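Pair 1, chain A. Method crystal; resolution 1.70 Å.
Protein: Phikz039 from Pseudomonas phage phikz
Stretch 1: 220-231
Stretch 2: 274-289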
# COMPACT_ATOMS: atom_id res chain seq x y z
N GLN A 220 -1.41 15.83 1.35
CA GLN A 220 -2.08 14.84 2.19
C GLN A 220 -2.28 13.56 1.39
O GLN A 220 -1.96 13.52 0.21
CB GLN A 220 -3.44 15.39 2.66
CG GLN A 220 -4.43 15.52 1.53
CD GLN A 220 -5.77 16.10 1.96
OE1 GLN A 220 -5.95 16.48 3.11
NE2 GLN A 220 -6.71 16.16 1.02
N THR A 221 -2.81 12.52 2.03
CA THR A 221 -3.04 11.25 1.33
C THR A 221 -4.04 11.45 0.20
O THR A 221 -5.05 12.15 0.35
CB THR A 221 -3.58 10.17 2.28
OG1 THR A 221 -2.81 10.17 3.49
CG2 THR A 221 -3.46 8.79 1.63
N VAL A 222 -3.74 10.86 -0.95
CA VAL A 222 -4.68 10.85 -2.05
C VAL A 222 -4.89 9.43 -2.53
O VAL A 222 -4.08 8.54 -2.25
CB VAL A 222 -4.19 11.76 -3.20
CG1 VAL A 222 -4.24 13.21 -2.75
CG2 VAL A 222 -2.78 11.36 -3.62
N GLN A 223 -6.01 9.20 -3.21
CA GLN A 223 -6.34 7.85 -3.64
C GLN A 223 -6.23 7.66 -5.15
O GLN A 223 -6.68 8.51 -5.93
CB GLN A 223 -7.74 7.47 -3.14
CG GLN A 223 -8.12 6.04 -3.41
CD GLN A 223 -9.26 5.58 -2.52
OE1 GLN A 223 -9.63 6.27 -1.57
NE2 GLN A 223 -9.82 4.42 -2.83
N LEU A 224 -5.61 6.56 -5.56
CA LEU A 224 -5.45 6.24 -6.98
C LEU A 224 -6.48 5.21 -7.41
O LEU A 224 -6.57 4.12 -6.81
CB LEU A 224 -4.05 5.69 -7.26
CG LEU A 224 -3.88 5.04 -8.63
CD1 LEU A 224 -3.97 6.13 -9.72
CD2 LEU A 224 -2.55 4.34 -8.69
N HIS A 225 -7.24 5.56 -8.43
CA HIS A 225 -8.24 4.67 -8.99
C HIS A 225 -7.82 4.23 -10.39
O HIS A 225 -7.69 5.07 -11.30
CB HIS A 225 -9.60 5.37 -9.06
CG HIS A 225 -10.03 5.99 -7.77
ND1 HIS A 225 -10.86 5.34 -6.87
CD2 HIS A 225 -9.76 7.20 -7.23
CE1 HIS A 225 -11.07 6.13 -5.83
NE2 HIS A 225 -10.42 7.27 -6.02
N VAL A 226 -7.60 2.93 -10.57
CA VAL A 226 -7.28 2.40 -11.89
C VAL A 226 -8.58 2.02 -12.60
O VAL A 226 -9.30 1.13 -12.15
CB VAL A 226 -6.34 1.19 -11.80
CG1 VAL A 226 -6.03 0.65 -13.21
CG2 VAL A 226 -5.04 1.58 -11.10
N CYS A 227 -8.87 2.72 -13.70
CA CYS A 227 -10.15 2.58 -14.39
C CYS A 227 -9.93 2.01 -15.79
O CYS A 227 -9.05 2.47 -16.51
CB CYS A 227 -10.85 3.94 -14.50
SG CYS A 227 -11.03 4.81 -12.92
N PHE A 228 -10.74 1.02 -16.17
CA PHE A 228 -10.51 0.32 -17.44
C PHE A 228 -11.43 0.73 -18.59
O PHE A 228 -11.35 0.15 -19.69
CB PHE A 228 -10.51 -1.19 -17.22
CG PHE A 228 -9.41 -1.66 -16.31
CD1 PHE A 228 -8.12 -1.80 -16.79
CD2 PHE A 228 -9.66 -1.90 -14.97
CE1 PHE A 228 -7.10 -2.21 -15.96
CE2 PHE A 228 -8.64 -2.31 -14.12
CZ PHE A 228 -7.36 -2.47 -14.62
N ASP A 229 -12.26 1.73 -18.35
CA ASP A 229 -13.00 2.40 -19.43
C ASP A 229 -13.34 3.85 -19.07
O ASP A 229 -13.07 4.30 -17.95
CB ASP A 229 -14.26 1.61 -19.82
CG ASP A 229 -15.25 1.45 -18.67
OD1 ASP A 229 -15.28 2.29 -17.75
OD2 ASP A 229 -16.03 0.48 -18.70
N ARG A 230 -13.93 4.58 -20.02
CA ARG A 230 -14.23 5.99 -19.82
C ARG A 230 -15.18 6.18 -18.65
O ARG A 230 -15.00 7.08 -17.81
CB ARG A 230 -14.85 6.60 -21.08
CG ARG A 230 -14.97 8.13 -21.04
CD ARG A 230 -15.87 8.67 -22.16
NE ARG A 230 -17.28 8.35 -21.94
CZ ARG A 230 -17.96 7.43 -22.62
NH1 ARG A 230 -17.38 6.73 -23.59
NH2 ARG A 230 -19.24 7.20 -22.33
N GLN A 231 -16.19 5.32 -18.59
CA GLN A 231 -17.25 5.44 -17.60
C GLN A 231 -16.77 5.25 -16.16
O GLN A 231 -17.28 5.90 -15.24
CB GLN A 231 -18.39 4.48 -17.94
CG GLN A 231 -19.01 4.71 -19.34
CD GLN A 231 -18.31 3.94 -20.47
OE1 GLN A 231 -17.16 3.51 -20.34
NE2 GLN A 231 -19.02 3.77 -21.58
N ASP A 274 -8.84 -0.52 -25.12
CA ASP A 274 -9.26 0.73 -25.72
C ASP A 274 -8.59 1.87 -24.96
O ASP A 274 -7.83 2.66 -25.52
CB ASP A 274 -10.78 0.83 -25.66
CG ASP A 274 -11.29 2.19 -26.06
OD1 ASP A 274 -10.67 2.83 -26.95
OD2 ASP A 274 -12.32 2.62 -25.50
N GLN A 275 -8.86 1.95 -23.66
CA GLN A 275 -8.25 2.99 -22.85
C GLN A 275 -8.11 2.58 -21.38
O GLN A 275 -8.85 1.72 -20.88
CB GLN A 275 -9.05 4.29 -22.99
CG GLN A 275 -10.53 4.14 -22.67
CD GLN A 275 -11.33 5.32 -23.17
OE1 GLN A 275 -11.57 5.46 -24.37
NE2 GLN A 275 -11.74 6.18 -22.24
N MET A 276 -7.14 3.19 -20.69
CA MET A 276 -6.98 3.00 -19.25
C MET A 276 -6.76 4.36 -18.61
O MET A 276 -6.07 5.20 -19.18
CB MET A 276 -5.79 2.10 -18.93
CG MET A 276 -5.98 0.63 -19.19
SD MET A 276 -4.68 -0.34 -18.39
CE MET A 276 -3.21 0.31 -19.18
N HIS A 277 -7.33 4.56 -17.43
CA HIS A 277 -7.19 5.83 -16.74
C HIS A 277 -6.70 5.62 -15.32
O HIS A 277 -7.14 4.71 -14.62
CB HIS A 277 -8.52 6.58 -16.71
CG HIS A 277 -9.13 6.75 -18.06
ND1 HIS A 277 -8.70 7.71 -18.95
CD2 HIS A 277 -10.10 6.05 -18.70
CE1 HIS A 277 -9.39 7.61 -20.07
NE2 HIS A 277 -10.26 6.62 -19.94
N PHE A 278 -5.78 6.48 -14.91
CA PHE A 278 -5.21 6.35 -13.59
C PHE A 278 -5.55 7.65 -12.88
O PHE A 278 -4.91 8.67 -13.11
CB PHE A 278 -3.71 6.11 -13.72
CG PHE A 278 -3.38 4.85 -14.47
CD1 PHE A 278 -3.39 4.82 -15.86
CD2 PHE A 278 -3.09 3.67 -13.78
CE1 PHE A 278 -3.10 3.64 -16.56
CE2 PHE A 278 -2.80 2.49 -14.48
CZ PHE A 278 -2.81 2.48 -15.86
N VAL A 279 -6.60 7.60 -12.07
CA VAL A 279 -7.23 8.82 -11.58
C VAL A 279 -6.93 9.03 -10.12
O VAL A 279 -7.28 8.19 -9.30
CB VAL A 279 -8.77 8.78 -11.76
CG1 VAL A 279 -9.37 10.13 -11.39
CG2 VAL A 279 -9.12 8.42 -13.20
N ILE A 280 -6.29 10.15 -9.80
CA ILE A 280 -5.98 10.49 -8.42
C ILE A 280 -6.99 11.51 -7.89
O ILE A 280 -7.19 12.55 -8.50
CB ILE A 280 -4.54 11.07 -8.29
CG1 ILE A 280 -3.50 10.03 -8.71
CG2 ILE A 280 -4.25 11.52 -6.87
CD1 ILE A 280 -2.07 10.57 -8.76
N ASN A 281 -7.64 11.19 -6.77
CA ASN A 281 -8.47 12.18 -6.08
C ASN A 281 -8.18 12.18 -4.58
O ASN A 281 -7.40 11.37 -4.11
CB ASN A 281 -9.97 11.97 -6.37
CG ASN A 281 -10.59 10.82 -5.57
OD1 ASN A 281 -9.89 9.96 -5.04
ND2 ASN A 281 -11.92 10.81 -5.50
N GLY A 282 -8.80 13.09 -3.84
CA GLY A 282 -8.55 13.15 -2.41
C GLY A 282 -9.76 12.71 -1.62
O GLY A 282 -9.63 12.14 -0.53
N LEU A 283 -10.94 12.95 -2.18
CA LEU A 283 -12.19 12.75 -1.44
C LEU A 283 -12.40 11.31 -0.98
O LEU A 283 -12.92 11.07 0.11
CB LEU A 283 -13.38 13.19 -2.29
CG LEU A 283 -14.70 13.33 -1.55
CD1 LEU A 283 -14.57 14.36 -0.44
CD2 LEU A 283 -15.81 13.72 -2.53
N SER A 284 -12.00 10.36 -1.81
CA SER A 284 -12.30 8.95 -1.56
C SER A 284 -11.63 8.44 -0.29
O SER A 284 -12.09 7.47 0.30
CB SER A 284 -11.88 8.10 -2.76
OG SER A 284 -12.69 8.39 -3.89
N ILE A 285 -10.55 9.10 0.13
CA ILE A 285 -9.87 8.74 1.38
C ILE A 285 -10.84 8.80 2.58
O ILE A 285 -10.76 7.98 3.51
CB ILE A 285 -8.64 9.64 1.65
CG1 ILE A 285 -7.54 9.37 0.63
CG2 ILE A 285 -8.10 9.43 3.06
CD1 ILE A 285 -7.17 7.90 0.50
N GLU A 286 -11.74 9.77 2.55
CA GLU A 286 -12.76 9.91 3.60
C GLU A 286 -13.63 8.66 3.76
O GLU A 286 -14.03 8.31 4.88
CB GLU A 286 -13.65 11.14 3.33
CG GLU A 286 -14.94 11.22 4.15
CD GLU A 286 -14.72 11.28 5.65
OE1 GLU A 286 -13.61 11.68 6.08
OE2 GLU A 286 -15.66 10.93 6.40
N ASP A 287 -13.90 7.98 2.65
CA ASP A 287 -14.70 6.75 2.72
C ASP A 287 -14.00 5.65 3.51
O ASP A 287 -14.64 4.88 4.25
CB ASP A 287 -15.06 6.25 1.32
CG ASP A 287 -15.94 7.21 0.57
OD1 ASP A 287 -16.64 8.02 1.22
OD2 ASP A 287 -15.92 7.15 -0.68
N ILE A 288 -12.68 5.56 3.35
CA ILE A 288 -11.87 4.62 4.13
C ILE A 288 -11.91 4.99 5.61
O ILE A 288 -12.12 4.14 6.47
CB ILE A 288 -10.40 4.60 3.66
CG1 ILE A 288 -10.31 4.39 2.14
CG2 ILE A 288 -9.62 3.51 4.40
CD1 ILE A 288 -8.87 4.42 1.61
N ARG A 289 -11.70 6.28 5.89
CA ARG A 289 -11.69 6.76 7.27
C ARG A 289 -13.01 6.46 7.97
O ARG A 289 -13.06 5.92 9.09
CB ARG A 289 -11.40 8.27 7.30
CG ARG A 289 -11.10 8.82 8.69
CD ARG A 289 -11.41 10.33 8.79
NE ARG A 289 -12.84 10.59 8.62
CZ ARG A 289 -13.75 10.42 9.58
NH1 ARG A 289 -13.38 9.99 10.78
NH2 ARG A 289 -15.03 10.67 9.34
O HOH W 1 -11.34 0.69 -22.38
O HOH W 2 -14.25 3.57 -22.80

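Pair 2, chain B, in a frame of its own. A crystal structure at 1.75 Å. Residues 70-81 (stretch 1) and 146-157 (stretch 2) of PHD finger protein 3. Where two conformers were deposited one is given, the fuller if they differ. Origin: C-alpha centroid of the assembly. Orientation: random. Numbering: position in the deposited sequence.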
# COMPACT_ATOMS: atom_id res chain seq x y z
N SER B 70 17.87 -5.75 -8.04
CA SER B 70 18.45 -6.85 -7.28
C SER B 70 17.89 -8.19 -7.72
O SER B 70 18.55 -9.23 -7.57
CB SER B 70 18.19 -6.66 -5.80
OG SER B 70 16.89 -7.15 -5.49
N GLY B 71 16.69 -8.21 -8.26
CA GLY B 71 16.13 -9.48 -8.67
C GLY B 71 15.75 -10.41 -7.56
O GLY B 71 15.38 -11.56 -7.84
N THR B 72 15.82 -9.98 -6.29
CA THR B 72 15.53 -10.88 -5.17
C THR B 72 14.12 -10.73 -4.59
O THR B 72 13.82 -11.36 -3.57
CB THR B 72 16.56 -10.69 -4.05
OG1 THR B 72 16.49 -9.33 -3.57
CG2 THR B 72 18.01 -10.97 -4.56
N LYS B 73 13.26 -9.91 -5.16
CA LYS B 73 11.97 -9.68 -4.51
C LYS B 73 10.88 -9.61 -5.57
O LYS B 73 11.13 -9.41 -6.76
CB LYS B 73 11.97 -8.39 -3.67
CG LYS B 73 13.16 -8.27 -2.63
CD LYS B 73 12.97 -9.15 -1.40
CE LYS B 73 14.25 -9.17 -0.55
NZ LYS B 73 15.27 -10.10 -1.12
N GLU B 74 9.64 -9.76 -5.10
CA GLU B 74 8.46 -9.62 -5.93
C GLU B 74 7.69 -8.40 -5.45
O GLU B 74 7.50 -8.23 -4.23
CB GLU B 74 7.56 -10.85 -5.83
CG GLU B 74 8.19 -12.18 -6.25
CD GLU B 74 8.22 -12.37 -7.76
OE1 GLU B 74 8.39 -13.53 -8.21
OE2 GLU B 74 8.08 -11.37 -8.50
N ILE B 75 7.28 -7.57 -6.38
CA ILE B 75 6.54 -6.35 -6.09
C ILE B 75 5.11 -6.58 -6.53
O ILE B 75 4.86 -6.99 -7.66
CB ILE B 75 7.13 -5.13 -6.81
CG1 ILE B 75 8.55 -4.83 -6.30
CG2 ILE B 75 6.23 -3.92 -6.52
CD1 ILE B 75 9.22 -3.90 -7.19
N CYS B 76 4.16 -6.34 -5.63
CA CYS B 76 2.80 -6.28 -6.12
C CYS B 76 2.07 -5.07 -5.54
O CYS B 76 2.50 -4.43 -4.59
CB CYS B 76 2.06 -7.58 -5.90
SG CYS B 76 1.43 -7.88 -4.29
N VAL B 77 0.99 -4.73 -6.20
CA VAL B 77 0.27 -3.50 -5.91
C VAL B 77 -1.17 -3.94 -5.72
O VAL B 77 -1.68 -4.71 -6.54
CB VAL B 77 0.38 -2.47 -7.06
CG1 VAL B 77 -0.46 -1.25 -6.65
CG2 VAL B 77 1.88 -2.04 -7.31
N VAL B 78 -1.78 -3.55 -4.59
CA VAL B 78 -3.19 -3.82 -4.36
C VAL B 78 -3.91 -2.48 -4.20
O VAL B 78 -3.28 -1.42 -4.03
CB VAL B 78 -3.46 -4.69 -3.11
CG1 VAL B 78 -2.80 -6.06 -3.29
CG2 VAL B 78 -2.94 -3.99 -1.78
N ARG B 79 -5.24 -2.53 -4.29
CA ARG B 79 -6.03 -1.33 -4.04
C ARG B 79 -7.00 -1.66 -2.91
O ARG B 79 -7.48 -2.81 -2.80
CB ARG B 79 -6.81 -0.84 -5.26
CG ARG B 79 -7.90 -1.77 -5.74
CD ARG B 79 -8.66 -1.13 -6.97
NE ARG B 79 -9.49 -2.16 -7.60
CZ ARG B 79 -10.67 -2.50 -7.13
NH1 ARG B 79 -11.19 -1.84 -6.08
NH2 ARG B 79 -11.33 -3.48 -7.72
N PHE B 80 -7.18 -0.70 -2.02
CA PHE B 80 -8.02 -0.87 -0.82
C PHE B 80 -9.37 -0.24 -1.06
O PHE B 80 -9.44 0.84 -1.67
CB PHE B 80 -7.35 -0.24 0.41
CG PHE B 80 -6.09 -0.96 0.83
CD1 PHE B 80 -6.18 -2.21 1.44
CD2 PHE B 80 -4.83 -0.38 0.63
CE1 PHE B 80 -5.00 -2.92 1.84
CE2 PHE B 80 -3.64 -1.07 1.00
CZ PHE B 80 -3.72 -2.36 1.65
N THR B 81 -10.43 -0.86 -0.51
CA THR B 81 -11.78 -0.27 -0.57
C THR B 81 -12.36 -0.34 0.83
O THR B 81 -12.19 -1.35 1.49
CB THR B 81 -12.71 -1.05 -1.53
OG1 THR B 81 -12.88 -2.36 -1.02
CG2 THR B 81 -12.08 -1.20 -2.93
N ASN B 146 -10.84 8.74 -5.33
CA ASN B 146 -9.57 8.76 -4.59
C ASN B 146 -9.36 7.39 -3.97
O ASN B 146 -10.29 6.79 -3.40
CB ASN B 146 -9.59 9.84 -3.49
CG ASN B 146 -9.61 11.25 -4.03
OD1 ASN B 146 -9.13 11.53 -5.13
ND2 ASN B 146 -10.16 12.18 -3.23
N LEU B 147 -8.11 6.90 -3.99
CA LEU B 147 -7.83 5.53 -3.61
C LEU B 147 -6.59 5.48 -2.73
O LEU B 147 -5.65 6.26 -2.91
CB LEU B 147 -7.50 4.63 -4.84
CG LEU B 147 -8.70 4.24 -5.70
CD1 LEU B 147 -8.16 3.48 -6.89
CD2 LEU B 147 -9.63 3.36 -4.81
N LEU B 148 -6.57 4.48 -1.85
CA LEU B 148 -5.36 4.06 -1.13
C LEU B 148 -4.89 2.79 -1.81
O LEU B 148 -5.66 1.82 -1.93
CB LEU B 148 -5.68 3.76 0.36
CG LEU B 148 -5.99 5.02 1.19
CD1 LEU B 148 -6.49 4.58 2.57
CD2 LEU B 148 -4.74 5.92 1.36
N LEU B 149 -3.64 2.81 -2.31
CA LEU B 149 -2.98 1.63 -2.84
C LEU B 149 -2.02 1.08 -1.80
O LEU B 149 -1.45 1.83 -1.01
CB LEU B 149 -2.19 2.08 -4.09
CG LEU B 149 -2.79 1.97 -5.50
CD1 LEU B 149 -4.25 2.34 -5.64
CD2 LEU B 149 -1.88 2.71 -6.56
N GLY B 150 -1.77 -0.22 -1.86
CA GLY B 150 -0.70 -0.85 -1.10
C GLY B 150 0.37 -1.32 -2.08
O GLY B 150 0.09 -2.08 -3.00
N LEU B 151 1.60 -0.89 -1.83
CA LEU B 151 2.78 -1.35 -2.57
C LEU B 151 3.47 -2.35 -1.67
O LEU B 151 3.96 -1.97 -0.61
CB LEU B 151 3.69 -0.15 -2.88
CG LEU B 151 5.07 -0.48 -3.40
CD1 LEU B 151 4.88 -1.21 -4.69
CD2 LEU B 151 5.82 0.87 -3.61
N ILE B 152 3.51 -3.63 -2.08
CA ILE B 152 3.96 -4.70 -1.21
C ILE B 152 5.22 -5.33 -1.81
O ILE B 152 5.20 -5.84 -2.94
CB ILE B 152 2.86 -5.76 -1.01
CG1 ILE B 152 1.54 -5.04 -0.63
CG2 ILE B 152 3.25 -6.76 0.07
CD1 ILE B 152 0.35 -5.99 -0.60
N ILE B 153 6.31 -5.29 -1.05
CA ILE B 153 7.57 -5.95 -1.40
C ILE B 153 7.64 -7.28 -0.67
O ILE B 153 7.70 -7.32 0.56
CB ILE B 153 8.78 -5.08 -0.99
CG1 ILE B 153 8.56 -3.62 -1.38
CG2 ILE B 153 10.10 -5.68 -1.56
CD1 ILE B 153 8.30 -3.44 -2.88
N ARG B 154 7.66 -8.39 -1.42
CA ARG B 154 7.72 -9.72 -0.83
C ARG B 154 9.01 -10.47 -1.20
O ARG B 154 9.63 -10.22 -2.24
CB ARG B 154 6.50 -10.53 -1.26
CG ARG B 154 5.24 -9.61 -1.26
CD ARG B 154 4.12 -10.08 -2.18
NE ARG B 154 3.50 -11.19 -1.51
CZ ARG B 154 2.58 -12.01 -2.01
NH1 ARG B 154 2.10 -11.87 -3.25
NH2 ARG B 154 2.13 -12.96 -1.22
N GLN B 155 9.40 -11.38 -0.34
CA GLN B 155 10.54 -12.23 -0.63
C GLN B 155 10.16 -13.23 -1.72
O GLN B 155 8.99 -13.59 -1.89
CB GLN B 155 11.01 -12.96 0.63
CG GLN B 155 10.94 -12.13 1.93
CD GLN B 155 12.14 -11.16 2.15
OE1 GLN B 155 13.06 -11.07 1.32
NE2 GLN B 155 12.12 -10.45 3.28
N LYS B 156 11.15 -13.59 -2.53
CA LYS B 156 11.00 -14.63 -3.53
C LYS B 156 11.42 -15.97 -2.94
O LYS B 156 12.08 -16.06 -1.91
CB LYS B 156 11.84 -14.34 -4.76
CG LYS B 156 11.37 -13.17 -5.54
CD LYS B 156 11.72 -13.32 -7.00
CE LYS B 156 13.19 -13.43 -7.14
NZ LYS B 156 13.57 -12.61 -8.33
N LEU B 157 11.04 -17.02 -3.65
CA LEU B 157 11.36 -18.36 -3.21
C LEU B 157 12.86 -18.61 -3.43
O LEU B 157 13.68 -18.30 -2.56
CB LEU B 157 10.50 -19.36 -3.98
CG LEU B 157 10.82 -20.84 -3.77
CD1 LEU B 157 10.43 -21.26 -2.37
CD2 LEU B 157 10.11 -21.68 -4.85

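Both pairs are two neighbouring antiparallel strands. The angle between N-to-C directions is 160° in pair 1 and 152° in pair 2, and the axes approach to 4.6 and 4.5 Å. Superposing N, CA and C of 14 central residues gives an RMSD of 0.4 Å, with Val A222 to Phe A228 falling on Lys B73 to Arg B79 and Met A276 to Gly A282 on Leu B149 to Gln B155; every CA in these runs matches within 0.8 Å.

The register is held by backbone hydrogen bonds at equivalent places. Gln A223 N donates to Asn A281 O (2.7 Å, 166°), and Asn A281 N returns a bond to Gln A223 O (3.0 Å). At the matching pair, Glu B74 N reaches Arg B154 O at 2.9 Å and Arg B154 N reaches Glu B74 O at 2.8 Å. The reciprocal pattern recurs two residues on, at His A225 with Val A279 and Cys B76 with Ile B152, and again at Cys A227 with His A277 and Val B78 with Gly B150. Angles of 158° to 179° show that all twelve of these bonds are close to straight.

On the face carrying Leu A224, Val A226, Phe A278 and Ile A280, both pairs pack hydrocarbon, but distribute its bulk differently. In pair 1, Leu A224 CD1 lies 4.0 Å from Phe A278 CB and 4.1 Å from Ile A280 CG1, while Val A226 CG2 is 3.9 Å from Phe A278 CD2. Pair 2 has Ile B75 for the leucine and Leu B151 for the phenylalanine: Ile B75 CG2 meets Leu B151 CD1 at 3.5 Å, and Ile B75 CG1 meets Ile B153 CD1 at 3.7 Å. The side-chain centres of Phe A278 and Leu B151 differ by 3.4 Å, whereas those of Ile A280 and Ile B153 differ by only 0.6 Å.

The face carrying His A225 and Cys A227 diverges more. The His A225 side chain, with chi1 in the m well, turns its NE2 to Asn A281 OD1 (2.9 Å, 149°), so that the acceptor lies at the ring edge, near its plane. Asn A281 ND2 in turn donates to Ser A284 OG at 3.0 Å, extending the polar link to the segment after the strand. At the corresponding positions pair 2 has Cys B76, chi1 p, and Arg B154; their closest contact to one another is nonpolar in character, Cys B76 SG to Arg B154 CD at 4.1 Å.

The sharpest exchange is His A277 for Gly B150. His A277 NE2 accepts a bond from Gln A275 NE2 (2.8 Å), and His A277 CD2 lies 3.5 Å from Asp A229 O. In pair 2 the space beside the glycine is taken by a ring from the opposing strand: Phe B80 CE2 approaches Gly B150 N to 3.5 Å. An ideal CB on Gly B150 would fall 2.9 Å from Phe B80 CE2, a clash, and 3.0 Å from Val B78 CG2.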